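PDB 6CTH: concanavalin A-like lectin protein kinase family protein from Theobroma cacao, which probably transfers phosphate from ATP to protein substrates, its kinase domain being held here with an oxindole inhibitor and magnesium. Local coordinates for residues A[137-145]-A[175-183]; A[230-238]-A[294-302]. All coordinates share one frame; numbering follows the deposited sequence.

Interaction 1 (A[137-145]-A[175-183]); sequences VLHRDIKTS and TLLAGTVGY. With MG (magnesium ion), chain C.
Thr180 OG1 is gripped by two side chains of the 137-145 segment, one as acceptor and one as donor. Thr180 OG1 donates to Asp141 OD1 at 2.6 Å, meeting the carboxylate on its syn side, 15° out of plane. Thr180 OG1 accepts from Lys143 NZ at 2.8 Å. Lys143 reaches it with a chain extended beyond CG. The root of that lysine is used too: Lys143 CB sits over the centre of the Tyr183 ring, 3.9 Å from the centroid, a CH-pi contact. The far end of the ring, Tyr183 OH, bonds Glu209. Asp141 OD2 lies 2.0 Å from magnesium; Asp159 and four waters also bind the ion. At the other end, Arg140 NH2 gives a bent bond to Leu176 O (2.9 Å, 130° at the hydrogen), while NH1 bonds Leu162 O. Two waters join Arg140 O to Thr180 N and to Ala178 O. The sequence HRDIKTS, followed by Asn146, marks the catalytic loop of a protein kinase from His139 on; 175-183 precedes the APE motif of the activation segment. Thr180 OG1 thus joins the metal-binding aspartate to Lys143, and its bond to OD1 would hold the carboxylate's rotation while OD2 meets magnesium.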
ATOM      1  N   VAL A 137       7.538   5.872  12.042  1.00 29.60           N
ATOM      2  CA  VAL A 137       7.778   4.671  11.252  1.00 29.26           C
ATOM      3  C   VAL A 137       7.680   5.093   9.792  1.00 28.77           C
ATOM      4  O   VAL A 137       6.679   5.651   9.364  1.00 28.46           O
ATOM      5  CB  VAL A 137       6.755   3.597  11.547  1.00 29.15           C
ATOM      6  CG1 VAL A 137       6.893   2.408  10.611  1.00 29.43           C
ATOM      7  CG2 VAL A 137       6.938   3.132  12.980  1.00 29.84           C
ATOM      8  N   LEU A 138       8.732   4.812   9.044  1.00 28.91           N
ATOM      9  CA  LEU A 138       8.712   5.047   7.602  1.00 28.93           C
ATOM     10  C   LEU A 138       8.471   3.696   7.007  1.00 28.05           C
ATOM     11  O   LEU A 138       9.176   2.751   7.336  1.00 28.93           O
ATOM     12  CB  LEU A 138      10.053   5.592   7.122  1.00 29.59           C
ATOM     13  CG  LEU A 138      10.460   6.911   7.736  1.00 30.53           C
ATOM     14  CD1 LEU A 138      11.791   7.354   7.148  1.00 31.11           C
ATOM     15  CD2 LEU A 138       9.416   7.960   7.478  1.00 30.27           C
ATOM     16  N   HIS A 139       7.422   3.580   6.212  1.00 27.44           N
ATOM     17  CA  HIS A 139       6.978   2.292   5.677  1.00 27.15           C
ATOM     18  C   HIS A 139       7.893   1.761   4.561  1.00 27.52           C
ATOM     19  O   HIS A 139       8.303   0.565   4.570  1.00 27.09           O
ATOM     20  CB  HIS A 139       5.543   2.452   5.169  1.00 26.82           C
ATOM     21  CG  HIS A 139       4.924   1.178   4.706  1.00 26.78           C
ATOM     22  ND1 HIS A 139       5.259   0.568   3.488  1.00 26.47           N
ATOM     23  CD2 HIS A 139       4.039   0.353   5.317  1.00 26.40           C
ATOM     24  CE1 HIS A 139       4.561  -0.555   3.374  1.00 26.48           C
ATOM     25  NE2 HIS A 139       3.833  -0.721   4.481  1.00 26.37           N
ATOM     26  N   ARG A 140       8.137   2.615   3.579  1.00 28.11           N
ATOM     27  CA  ARG A 140       9.065   2.337   2.492  1.00 29.01           C
ATOM     28  C   ARG A 140       8.572   1.417   1.387  1.00 29.18           C
ATOM     29  O   ARG A 140       9.292   1.172   0.429  1.00 29.42           O
ATOM     30  CB  ARG A 140      10.413   1.883   3.045  1.00 30.00           C
ATOM     31  CG  ARG A 140      11.104   2.970   3.844  1.00 31.34           C
ATOM     32  CD  ARG A 140      12.433   2.512   4.398  1.00 32.58           C
ATOM     33  NE  ARG A 140      13.427   2.346   3.349  1.00 33.38           N
ATOM     34  CZ  ARG A 140      14.240   1.303   3.249  1.00 34.67           C
ATOM     35  NH1 ARG A 140      14.179   0.323   4.135  1.00 35.52           N
ATOM     36  NH2 ARG A 140      15.115   1.238   2.261  1.00 35.56           N
ATOM     37  N   ASP A 141       7.344   0.932   1.498  1.00 28.51           N
ATOM     38  CA  ASP A 141       6.791   0.106   0.421  1.00 28.76           C
ATOM     39  C   ASP A 141       5.298   0.229   0.265  1.00 28.19           C
ATOM     40  O   ASP A 141       4.565  -0.764   0.109  1.00 27.89           O
ATOM     41  CB  ASP A 141       7.228  -1.327   0.583  1.00 29.10           C
ATOM     42  CG  ASP A 141       7.184  -2.126  -0.733  1.00 29.90           C
ATOM     43  OD1 ASP A 141       7.120  -1.526  -1.821  1.00 29.42           O
ATOM     44  OD2 ASP A 141       7.276  -3.363  -0.626  1.00 29.66           O
ATOM     45  N   ILE A 142       4.831   1.454   0.308  1.00 27.62           N
ATOM     46  CA  ILE A 142       3.447   1.706   0.089  1.00 27.68           C
ATOM     47  C   ILE A 142       3.089   1.407  -1.375  1.00 28.41           C
ATOM     48  O   ILE A 142       3.672   2.025  -2.256  1.00 28.76           O
ATOM     49  CB  ILE A 142       3.110   3.131   0.491  1.00 27.82           C
ATOM     50  CG1 ILE A 142       3.294   3.298   2.016  1.00 27.69           C
ATOM     51  CG2 ILE A 142       1.716   3.498   0.056  1.00 27.90           C
ATOM     52  CD1 ILE A 142       3.423   4.762   2.433  1.00 28.13           C
ATOM     53  N   LYS A 143       2.120   0.522  -1.604  1.00 28.41           N
ATOM     54  CA  LYS A 143       1.603   0.221  -2.916  1.00 29.29           C
ATOM     55  C   LYS A 143       0.295  -0.577  -2.742  1.00 29.97           C
ATOM     56  O   LYS A 143       0.022  -1.057  -1.637  1.00 28.99           O
ATOM     57  CB  LYS A 143       2.631  -0.613  -3.711  1.00 29.63           C
ATOM     58  CG  LYS A 143       3.103  -1.836  -3.013  1.00 29.88           C
ATOM     59  CD  LYS A 143       4.200  -2.595  -3.818  1.00 30.55           C
ATOM     60  CE  LYS A 143       4.776  -3.788  -3.147  1.00 31.56           C
ATOM     61  NZ  LYS A 143       5.804  -4.499  -3.985  1.00 32.58           N
ATOM     62  N   THR A 144      -0.526  -0.687  -3.798  1.00 30.37           N
ATOM     63  CA  THR A 144      -1.849  -1.330  -3.615  1.00 31.80           C
ATOM     64  C   THR A 144      -1.832  -2.825  -3.290  1.00 31.98           C
ATOM     65  O   THR A 144      -2.717  -3.293  -2.566  1.00 32.16           O
ATOM     66  CB  THR A 144      -2.838  -1.061  -4.779  1.00 33.74           C
ATOM     67  OG1 THR A 144      -2.445  -1.802  -5.907  1.00 35.32           O
ATOM     68  CG2 THR A 144      -2.905   0.377  -5.162  1.00 34.20           C
ATOM     69  N   SER A 145      -0.792  -3.575  -3.674  1.00 31.05           N
ATOM     70  CA  SER A 145      -0.669  -4.952  -3.229  1.00 31.41           C
ATOM     71  C   SER A 145      -0.358  -5.132  -1.745  1.00 30.70           C
ATOM     72  O   SER A 145      -0.391  -6.251  -1.241  1.00 30.72           O
ATOM     73  CB  SER A 145       0.383  -5.744  -4.034  1.00 32.08           C
ATOM     74  OG  SER A 145       1.646  -5.112  -4.001  1.00 32.37           O
ATOM     75  N   THR A 175      20.295   3.010   5.657  1.00 63.76           N
ATOM     76  CA  THR A 175      19.561   1.838   5.178  1.00 62.37           C
ATOM     77  C   THR A 175      20.000   1.530   3.747  1.00 57.10           C
ATOM     78  O   THR A 175      20.446   2.421   3.016  1.00 56.14           O
ATOM     79  CB  THR A 175      18.026   2.072   5.168  1.00 64.67           C
ATOM     80  OG1 THR A 175      17.711   3.224   4.364  1.00 66.79           O
ATOM     81  CG2 THR A 175      17.497   2.283   6.573  1.00 66.50           C
ATOM     82  N   LEU A 176      19.870   0.271   3.360  1.00 53.17           N
ATOM     83  CA  LEU A 176      20.034  -0.115   1.966  1.00 50.86           C
ATOM     84  C   LEU A 176      18.926   0.459   1.128  1.00 46.05           C
ATOM     85  O   LEU A 176      17.757   0.320   1.482  1.00 44.46           O
ATOM     86  CB  LEU A 176      19.952  -1.641   1.788  1.00 53.81           C
ATOM     87  CG  LEU A 176      21.234  -2.406   1.976  1.00 58.26           C
ATOM     88  CD1 LEU A 176      21.924  -2.015   3.290  1.00 60.47           C
ATOM     89  CD2 LEU A 176      20.947  -3.903   1.914  1.00 59.16           C
ATOM     90  N   LEU A 177      19.275   0.958  -0.060  1.00 42.59           N
ATOM     91  CA  LEU A 177      18.287   1.445  -1.010  1.00 39.79           C
ATOM     92  C   LEU A 177      17.439   0.273  -1.487  1.00 37.55           C
ATOM     93  O   LEU A 177      17.965  -0.688  -1.998  1.00 37.85           O
ATOM     94  CB  LEU A 177      18.958   2.125  -2.198  1.00 39.79           C
ATOM     95  CG  LEU A 177      18.028   2.538  -3.329  1.00 39.69           C
ATOM     96  CD1 LEU A 177      16.958   3.491  -2.856  1.00 39.92           C
ATOM     97  CD2 LEU A 177      18.831   3.061  -4.529  1.00 40.50           C
ATOM     98  N   ALA A 178      16.123   0.365  -1.279  1.00 35.98           N
ATOM     99  CA  ALA A 178      15.191  -0.711  -1.616  1.00 34.73           C
ATOM    100  C   ALA A 178      13.823  -0.105  -1.751  1.00 33.74           C
ATOM    101  O   ALA A 178      13.531   0.912  -1.152  1.00 33.39           O
ATOM    102  CB  ALA A 178      15.203  -1.786  -0.533  1.00 34.92           C
ATOM    103  N   GLY A 179      12.974  -0.773  -2.504  1.00 33.01           N
ATOM    104  CA  GLY A 179      11.604  -0.380  -2.631  1.00 32.59           C
ATOM    105  C   GLY A 179      11.008  -0.980  -3.868  1.00 32.61           C
ATOM    106  O   GLY A 179      11.612  -1.835  -4.518  1.00 34.90           O
ATOM    107  N   THR A 180       9.843  -0.509  -4.235  1.00 31.68           N
ATOM    108  CA  THR A 180       9.172  -1.040  -5.412  1.00 31.16           C
ATOM    109  C   THR A 180       9.209   0.014  -6.557  1.00 30.95           C
ATOM    110  O   THR A 180       8.676   1.119  -6.450  1.00 29.95           O
ATOM    111  CB  THR A 180       7.762  -1.494  -5.092  1.00 30.69           C
ATOM    112  OG1 THR A 180       7.821  -2.524  -4.086  1.00 30.50           O
ATOM    113  CG2 THR A 180       7.100  -2.070  -6.353  1.00 31.33           C
ATOM    114  N   VAL A 181       9.850  -0.384  -7.665  1.00 32.34           N
ATOM    115  CA  VAL A 181       9.916   0.449  -8.841  1.00 33.31           C
ATOM    116  C   VAL A 181       8.515   0.894  -9.254  1.00 31.61           C
ATOM    117  O   VAL A 181       7.628   0.026  -9.347  1.00 31.57           O
ATOM    118  CB  VAL A 181      10.660  -0.426  -9.944  1.00 36.36           C
ATOM    119  CG1 VAL A 181      10.319   0.068 -11.325  1.00 37.50           C
ATOM    120  CG2 VAL A 181      12.127  -0.252  -9.636  1.00 38.42           C
ATOM    121  N   GLY A 182       8.332   2.198  -9.441  1.00 31.26           N
ATOM    122  CA  GLY A 182       7.047   2.828  -9.782  1.00 31.05           C
ATOM    123  C   GLY A 182       6.404   3.580  -8.612  1.00 31.22           C
ATOM    124  O   GLY A 182       5.468   4.367  -8.797  1.00 30.92           O
ATOM    125  N   TYR A 183       6.895   3.272  -7.416  1.00 31.67           N
ATOM    126  CA  TYR A 183       6.446   3.928  -6.169  1.00 31.48           C
ATOM    127  C   TYR A 183       7.535   4.655  -5.431  1.00 32.72           C
ATOM    128  O   TYR A 183       7.272   5.161  -4.286  1.00 32.65           O
ATOM    129  CB  TYR A 183       5.841   2.880  -5.204  1.00 31.43           C
ATOM    130  CG  TYR A 183       4.801   2.156  -5.926  1.00 31.39           C
ATOM    131  CD1 TYR A 183       3.504   2.617  -5.972  1.00 31.39           C
ATOM    132  CD2 TYR A 183       5.145   1.041  -6.710  1.00 33.07           C
ATOM    133  CE1 TYR A 183       2.555   1.969  -6.742  1.00 32.60           C
ATOM    134  CE2 TYR A 183       4.198   0.414  -7.480  1.00 33.77           C
ATOM    135  CZ  TYR A 183       2.914   0.866  -7.488  1.00 33.35           C
ATOM    136  OH  TYR A 183       2.038   0.212  -8.299  1.00 34.62           O
TER
HETATM  137 MG    MG C 602       7.637  -5.013   0.437  1.00 31.11          MG
HETATM  138  O   HOH W   1       8.810   1.650  -2.458  1.00 28.48           O
HETATM  139  O   HOH W   2      11.573   2.564  -0.395  1.00 32.19           O
HETATM  140  O   HOH W   3      16.595  -1.524   3.428  1.00 38.54           O
HETATM  141  O   HOH W   4      -0.129  -0.314  -6.478  1.00 33.27           O
HETATM  142  O   HOH W   5       6.519  -6.090  -0.858  1.00 33.42           O
HETATM  143  O   HOH W   6       9.381  -5.201  -0.689  1.00 35.03           O
HETATM  144  O   HOH W   7       8.369  -6.752   1.581  1.00 32.58           O
HETATM  145  O   HOH W   8       8.625  -3.981   1.985  1.00 34.08           O

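Interaction 2 (A[230-238]-A[294-302]); sequences VPWVWESYG and PNLPGSMPI. With ACT (acetate ion), chain D.
Trp234 leaves the helix with chi1 at -147°, which turns one indole face to the backbone of Met300. Met300 places CG anti to the backbone N (chi1 -176°), and this lays its side chain across that face. Met300 CB lies over the Trp234 five-membered ring, 4.0 Å from its centroid, in a CH-pi contact. Met300 CG follows at 3.7 Å from Trp234 CE3. Met300 SD then stands oblique to the Trp234 six-membered ring, 5.0 Å from its centroid, a Met-aromatic contact, and also touches Val230 CG1. Pro301 CD covers the same face nearer the rim, close to CZ2 and CH2. The indole edge does the polar work: Trp234 NE1 donates to Pro297 O at 2.9 Å, nearly straight at 176° and in the ring plane. The contact lays the C-terminal tail, beyond helix 280-287, on helix 229-238 in the helical C-lobe of the kinase fold. His271 meets Trp234 edge-to-face, and Leu267 of helix 256-269 touches it as well. One turn on, Tyr237 crosses Leu296 at about a right angle, with Tyr237 CE2 3.8 Å from Leu296 CB. Its OH gives a weak bond to Leu296 O, and its ring edge faces Pro297 O. At the helix end the backbones nearly meet: Gly238 CA lies 3.4 Å from Gly298 O in a CA-H...O contact.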
ATOM      1  N   VAL A 230       2.022   8.846 -13.613  1.00 37.52           N
ATOM      2  CA  VAL A 230       2.065  10.163 -13.037  1.00 37.79           C
ATOM      3  C   VAL A 230       2.224  11.265 -14.123  1.00 38.43           C
ATOM      4  O   VAL A 230       1.510  12.258 -14.071  1.00 37.81           O
ATOM      5  CB  VAL A 230       3.139  10.267 -11.918  1.00 38.44           C
ATOM      6  CG1 VAL A 230       3.410  11.680 -11.475  1.00 38.72           C
ATOM      7  CG2 VAL A 230       2.716   9.411 -10.701  1.00 37.39           C
ATOM      8  N   PRO A 231       3.138  11.083 -15.076  1.00 38.97           N
ATOM      9  CA  PRO A 231       3.254  12.140 -16.132  1.00 40.65           C
ATOM     10  C   PRO A 231       1.983  12.317 -16.937  1.00 40.97           C
ATOM     11  O   PRO A 231       1.644  13.451 -17.267  1.00 43.23           O
ATOM     12  CB  PRO A 231       4.370  11.641 -17.039  1.00 40.92           C
ATOM     13  CG  PRO A 231       5.150  10.688 -16.237  1.00 40.79           C
ATOM     14  CD  PRO A 231       4.221  10.105 -15.192  1.00 39.50           C
ATOM     15  N   TRP A 232       1.271  11.236 -17.231  1.00 40.48           N
ATOM     16  CA  TRP A 232       0.010  11.342 -17.960  1.00 41.51           C
ATOM     17  C   TRP A 232      -1.054  12.039 -17.147  1.00 40.74           C
ATOM     18  O   TRP A 232      -1.782  12.853 -17.662  1.00 40.09           O
ATOM     19  CB  TRP A 232      -0.470   9.953 -18.391  1.00 43.24           C
ATOM     20  CG  TRP A 232      -1.800   9.917 -19.024  1.00 46.26           C
ATOM     21  CD1 TRP A 232      -2.092  10.169 -20.344  1.00 48.71           C
ATOM     22  CD2 TRP A 232      -3.039   9.562 -18.401  1.00 47.42           C
ATOM     23  NE1 TRP A 232      -3.448   9.993 -20.571  1.00 49.36           N
ATOM     24  CE2 TRP A 232      -4.046   9.617 -19.399  1.00 49.80           C
ATOM     25  CE3 TRP A 232      -3.399   9.191 -17.110  1.00 48.91           C
ATOM     26  CZ2 TRP A 232      -5.390   9.318 -19.132  1.00 50.79           C
ATOM     27  CZ3 TRP A 232      -4.749   8.899 -16.839  1.00 49.85           C
ATOM     28  CH2 TRP A 232      -5.723   8.970 -17.856  1.00 50.38           C
ATOM     29  N   VAL A 233      -1.139  11.743 -15.831  1.00 39.09           N
ATOM     30  CA  VAL A 233      -2.078  12.475 -14.976  1.00 38.56           C
ATOM     31  C   VAL A 233      -1.710  13.955 -14.916  1.00 39.52           C
ATOM     32  O   VAL A 233      -2.592  14.837 -15.035  1.00 39.98           O
ATOM     33  CB  VAL A 233      -2.224  11.845 -13.550  1.00 37.53           C
ATOM     34  CG1 VAL A 233      -3.175  12.668 -12.696  1.00 37.04           C
ATOM     35  CG2 VAL A 233      -2.759  10.430 -13.653  1.00 37.61           C
ATOM     36  N   TRP A 234      -0.418  14.263 -14.796  1.00 39.63           N
ATOM     37  CA  TRP A 234      -0.012  15.656 -14.682  1.00 40.90           C
ATOM     38  C   TRP A 234      -0.347  16.408 -16.008  1.00 42.60           C
ATOM     39  O   TRP A 234      -0.897  17.516 -15.973  1.00 41.88           O
ATOM     40  CB  TRP A 234       1.474  15.784 -14.287  1.00 40.66           C
ATOM     41  CG  TRP A 234       1.705  16.965 -13.462  1.00 41.48           C
ATOM     42  CD1 TRP A 234       1.348  18.264 -13.769  1.00 42.70           C
ATOM     43  CD2 TRP A 234       2.356  17.029 -12.191  1.00 41.15           C
ATOM     44  NE1 TRP A 234       1.689  19.102 -12.731  1.00 43.44           N
ATOM     45  CE2 TRP A 234       2.304  18.378 -11.755  1.00 42.38           C
ATOM     46  CE3 TRP A 234       2.957  16.094 -11.368  1.00 41.51           C
ATOM     47  CZ2 TRP A 234       2.862  18.812 -10.525  1.00 41.88           C
ATOM     48  CZ3 TRP A 234       3.477  16.530 -10.104  1.00 40.76           C
ATOM     49  CH2 TRP A 234       3.429  17.868  -9.721  1.00 41.29           C
ATOM     50  N   GLU A 235      -0.077  15.770 -17.138  1.00 45.16           N
ATOM     51  CA  GLU A 235      -0.382  16.368 -18.425  1.00 48.51           C
ATOM     52  C   GLU A 235      -1.887  16.565 -18.544  1.00 48.97           C
ATOM     53  O   GLU A 235      -2.339  17.592 -19.012  1.00 49.35           O
ATOM     54  CB  GLU A 235       0.145  15.494 -19.563  1.00 51.02           C
ATOM     55  CG  GLU A 235       0.113  16.141 -20.936  1.00 55.20           C
ATOM     56  CD  GLU A 235       0.321  15.135 -22.054  1.00 57.44           C
ATOM     57  OE1 GLU A 235      -0.630  14.400 -22.385  1.00 60.76           O
ATOM     58  OE2 GLU A 235       1.435  15.080 -22.597  1.00 61.16           O
ATOM     59  N   SER A 236      -2.668  15.592 -18.102  1.00 48.04           N
ATOM     60  CA  SER A 236      -4.117  15.719 -18.179  1.00 49.42           C
ATOM     61  C   SER A 236      -4.629  16.874 -17.332  1.00 50.46           C
ATOM     62  O   SER A 236      -5.527  17.594 -17.740  1.00 51.15           O
ATOM     63  CB  SER A 236      -4.812  14.431 -17.766  1.00 49.44           C
ATOM     64  OG  SER A 236      -4.564  13.400 -18.690  1.00 50.56           O
ATOM     65  N   TYR A 237      -4.063  17.034 -16.143  1.00 48.46           N
ATOM     66  CA  TYR A 237      -4.452  18.119 -15.251  1.00 49.71           C
ATOM     67  C   TYR A 237      -4.137  19.486 -15.849  1.00 51.35           C
ATOM     68  O   TYR A 237      -4.936  20.400 -15.764  1.00 52.41           O
ATOM     69  CB  TYR A 237      -3.789  17.969 -13.880  1.00 48.61           C
ATOM     70  CG  TYR A 237      -3.724  19.244 -13.080  1.00 47.86           C
ATOM     71  CD1 TYR A 237      -4.836  19.733 -12.425  1.00 48.60           C
ATOM     72  CD2 TYR A 237      -2.547  19.953 -12.979  1.00 48.54           C
ATOM     73  CE1 TYR A 237      -4.772  20.902 -11.698  1.00 49.94           C
ATOM     74  CE2 TYR A 237      -2.472  21.117 -12.251  1.00 50.13           C
ATOM     75  CZ  TYR A 237      -3.588  21.588 -11.614  1.00 50.84           C
ATOM     76  OH  TYR A 237      -3.504  22.755 -10.893  1.00 53.32           O
ATOM     77  N   GLY A 238      -2.970  19.612 -16.460  1.00 52.51           N
ATOM     78  CA  GLY A 238      -2.562  20.868 -17.069  1.00 55.20           C
ATOM     79  C   GLY A 238      -3.365  21.242 -18.312  1.00 56.00           C
ATOM     80  O   GLY A 238      -3.387  22.404 -18.664  1.00 56.11           O
ATOM     81  N   PRO A 294      -4.270  22.287  -3.441  1.00 43.47           N
ATOM     82  CA  PRO A 294      -2.929  22.834  -3.661  1.00 43.93           C
ATOM     83  C   PRO A 294      -2.846  23.621  -4.975  1.00 45.61           C
ATOM     84  O   PRO A 294      -3.548  23.278  -5.917  1.00 45.59           O
ATOM     85  CB  PRO A 294      -2.060  21.586  -3.806  1.00 43.03           C
ATOM     86  CG  PRO A 294      -2.999  20.576  -4.352  1.00 42.63           C
ATOM     87  CD  PRO A 294      -4.298  20.826  -3.619  1.00 42.11           C
ATOM     88  N   ASN A 295      -1.965  24.608  -5.017  1.00 47.98           N
ATOM     89  CA  ASN A 295      -1.611  25.313  -6.261  1.00 51.60           C
ATOM     90  C   ASN A 295      -0.490  24.523  -6.951  1.00 50.36           C
ATOM     91  O   ASN A 295       0.653  24.504  -6.497  1.00 53.73           O
ATOM     92  CB  ASN A 295      -1.173  26.757  -6.005  1.00 56.05           C
ATOM     93  CG  ASN A 295      -2.356  27.687  -5.761  1.00 61.26           C
ATOM     94  OD1 ASN A 295      -3.494  27.227  -5.580  1.00 64.44           O
ATOM     95  ND2 ASN A 295      -2.096  29.003  -5.735  1.00 63.91           N
ATOM     96  N   LEU A 296      -0.850  23.858  -8.020  1.00 47.00           N
ATOM     97  CA  LEU A 296       0.102  23.028  -8.768  1.00 46.74           C
ATOM     98  C   LEU A 296       0.416  23.704 -10.084  1.00 47.73           C
ATOM     99  O   LEU A 296      -0.476  24.274 -10.657  1.00 48.39           O
ATOM    100  CB  LEU A 296      -0.526  21.690  -9.029  1.00 45.23           C
ATOM    101  CG  LEU A 296      -0.748  20.883  -7.753  1.00 43.79           C
ATOM    102  CD1 LEU A 296      -1.417  19.594  -8.142  1.00 43.24           C
ATOM    103  CD2 LEU A 296       0.572  20.584  -7.035  1.00 43.22           C
ATOM    104  N   PRO A 297       1.676  23.645 -10.548  1.00 48.65           N
ATOM    105  CA  PRO A 297       1.924  24.031 -11.928  1.00 49.56           C
ATOM    106  C   PRO A 297       1.240  23.067 -12.899  1.00 49.73           C
ATOM    107  O   PRO A 297       1.058  21.879 -12.592  1.00 47.53           O
ATOM    108  CB  PRO A 297       3.450  23.934 -12.028  1.00 50.25           C
ATOM    109  CG  PRO A 297       3.775  22.827 -11.074  1.00 50.11           C
ATOM    110  CD  PRO A 297       2.936  23.255  -9.899  1.00 49.13           C
ATOM    111  N   GLY A 298       0.885  23.577 -14.079  1.00 49.47           N
ATOM    112  CA  GLY A 298       0.257  22.758 -15.106  1.00 50.69           C
ATOM    113  C   GLY A 298       1.194  21.752 -15.743  1.00 50.87           C
ATOM    114  O   GLY A 298       0.750  20.721 -16.209  1.00 52.43           O
ATOM    115  N   SER A 299       2.494  22.022 -15.746  1.00 52.81           N
ATOM    116  CA  SER A 299       3.476  21.034 -16.216  1.00 55.27           C
ATOM    117  C   SER A 299       4.233  20.395 -15.065  1.00 54.95           C
ATOM    118  O   SER A 299       4.650  21.104 -14.136  1.00 55.45           O
ATOM    119  CB  SER A 299       4.492  21.683 -17.151  1.00 56.78           C
ATOM    120  OG  SER A 299       3.835  22.087 -18.320  1.00 60.49           O
ATOM    121  N   MET A 300       4.514  19.098 -15.199  1.00 54.50           N
ATOM    122  CA  MET A 300       5.309  18.396 -14.203  1.00 54.08           C
ATOM    123  C   MET A 300       6.751  18.896 -14.244  1.00 52.79           C
ATOM    124  O   MET A 300       7.371  18.875 -15.321  1.00 50.64           O
ATOM    125  CB  MET A 300       5.314  16.892 -14.486  1.00 55.97           C
ATOM    126  CG  MET A 300       6.056  16.099 -13.423  1.00 57.49           C
ATOM    127  SD  MET A 300       5.837  14.303 -13.564  1.00 61.64           S
ATOM    128  CE  MET A 300       7.380  13.851 -14.354  1.00 58.79           C
ATOM    129  N   PRO A 301       7.304  19.315 -13.091  1.00 53.42           N
ATOM    130  CA  PRO A 301       8.692  19.816 -13.122  1.00 56.79           C
ATOM    131  C   PRO A 301       9.763  18.797 -13.536  1.00 59.35           C
ATOM    132  O   PRO A 301       9.728  17.652 -13.092  1.00 57.69           O
ATOM    133  CB  PRO A 301       8.956  20.271 -11.678  1.00 55.72           C
ATOM    134  CG  PRO A 301       7.620  20.349 -11.020  1.00 54.18           C
ATOM    135  CD  PRO A 301       6.685  19.436 -11.757  1.00 51.83           C
ATOM    136  N   ILE A 302      10.712  19.248 -14.358  1.00 65.02           N
ATOM    137  CA  ILE A 302      11.885  18.470 -14.749  1.00 68.77           C
ATOM    138  C   ILE A 302      13.077  18.813 -13.848  1.00 72.05           C
ATOM    139  O   ILE A 302      13.958  17.973 -13.630  1.00 74.35           O
ATOM    140  CB  ILE A 302      12.299  18.773 -16.188  1.00 71.31           C
ATOM    141  CG1 ILE A 302      11.084  18.670 -17.159  1.00 72.14           C
ATOM    142  CG2 ILE A 302      13.487  17.895 -16.589  1.00 71.85           C
ATOM    143  CD1 ILE A 302      10.140  17.493 -16.965  1.00 70.40           C
TER
HETATM  144  C   ACT D 603      -0.040  25.061  -1.984  1.00 54.53           C
HETATM  145  O   ACT D 603       0.779  25.047  -2.909  1.00 66.63           O
HETATM  146  OXT ACT D 603      -1.257  25.083  -2.210  1.00 51.32           O
HETATM  147  CH3 ACT D 603       0.456  24.877  -0.586  1.00 55.92           C

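How the interactions relate
Interaction 1 is partly buried, its centre about 9 Å from the centre of the chain. Interaction 2 is a surface contact, its centre about 23 Å from the centre of the chain. Their own centres are also about 23 Å apart, and they do not touch, although their nearest atoms come within about 6 Å. They share no segment, but helix 196-212 borders both: its Val205 meets Tyr183 of interaction 1 and Val230 of interaction 2. The chemistry differs with place. Interaction 1 joins two loops beside the metal site through polar side chains and bridging waters. Interaction 2 fixes a tail on a helix through aromatic faces, prolines and a methionine, with few polar bonds.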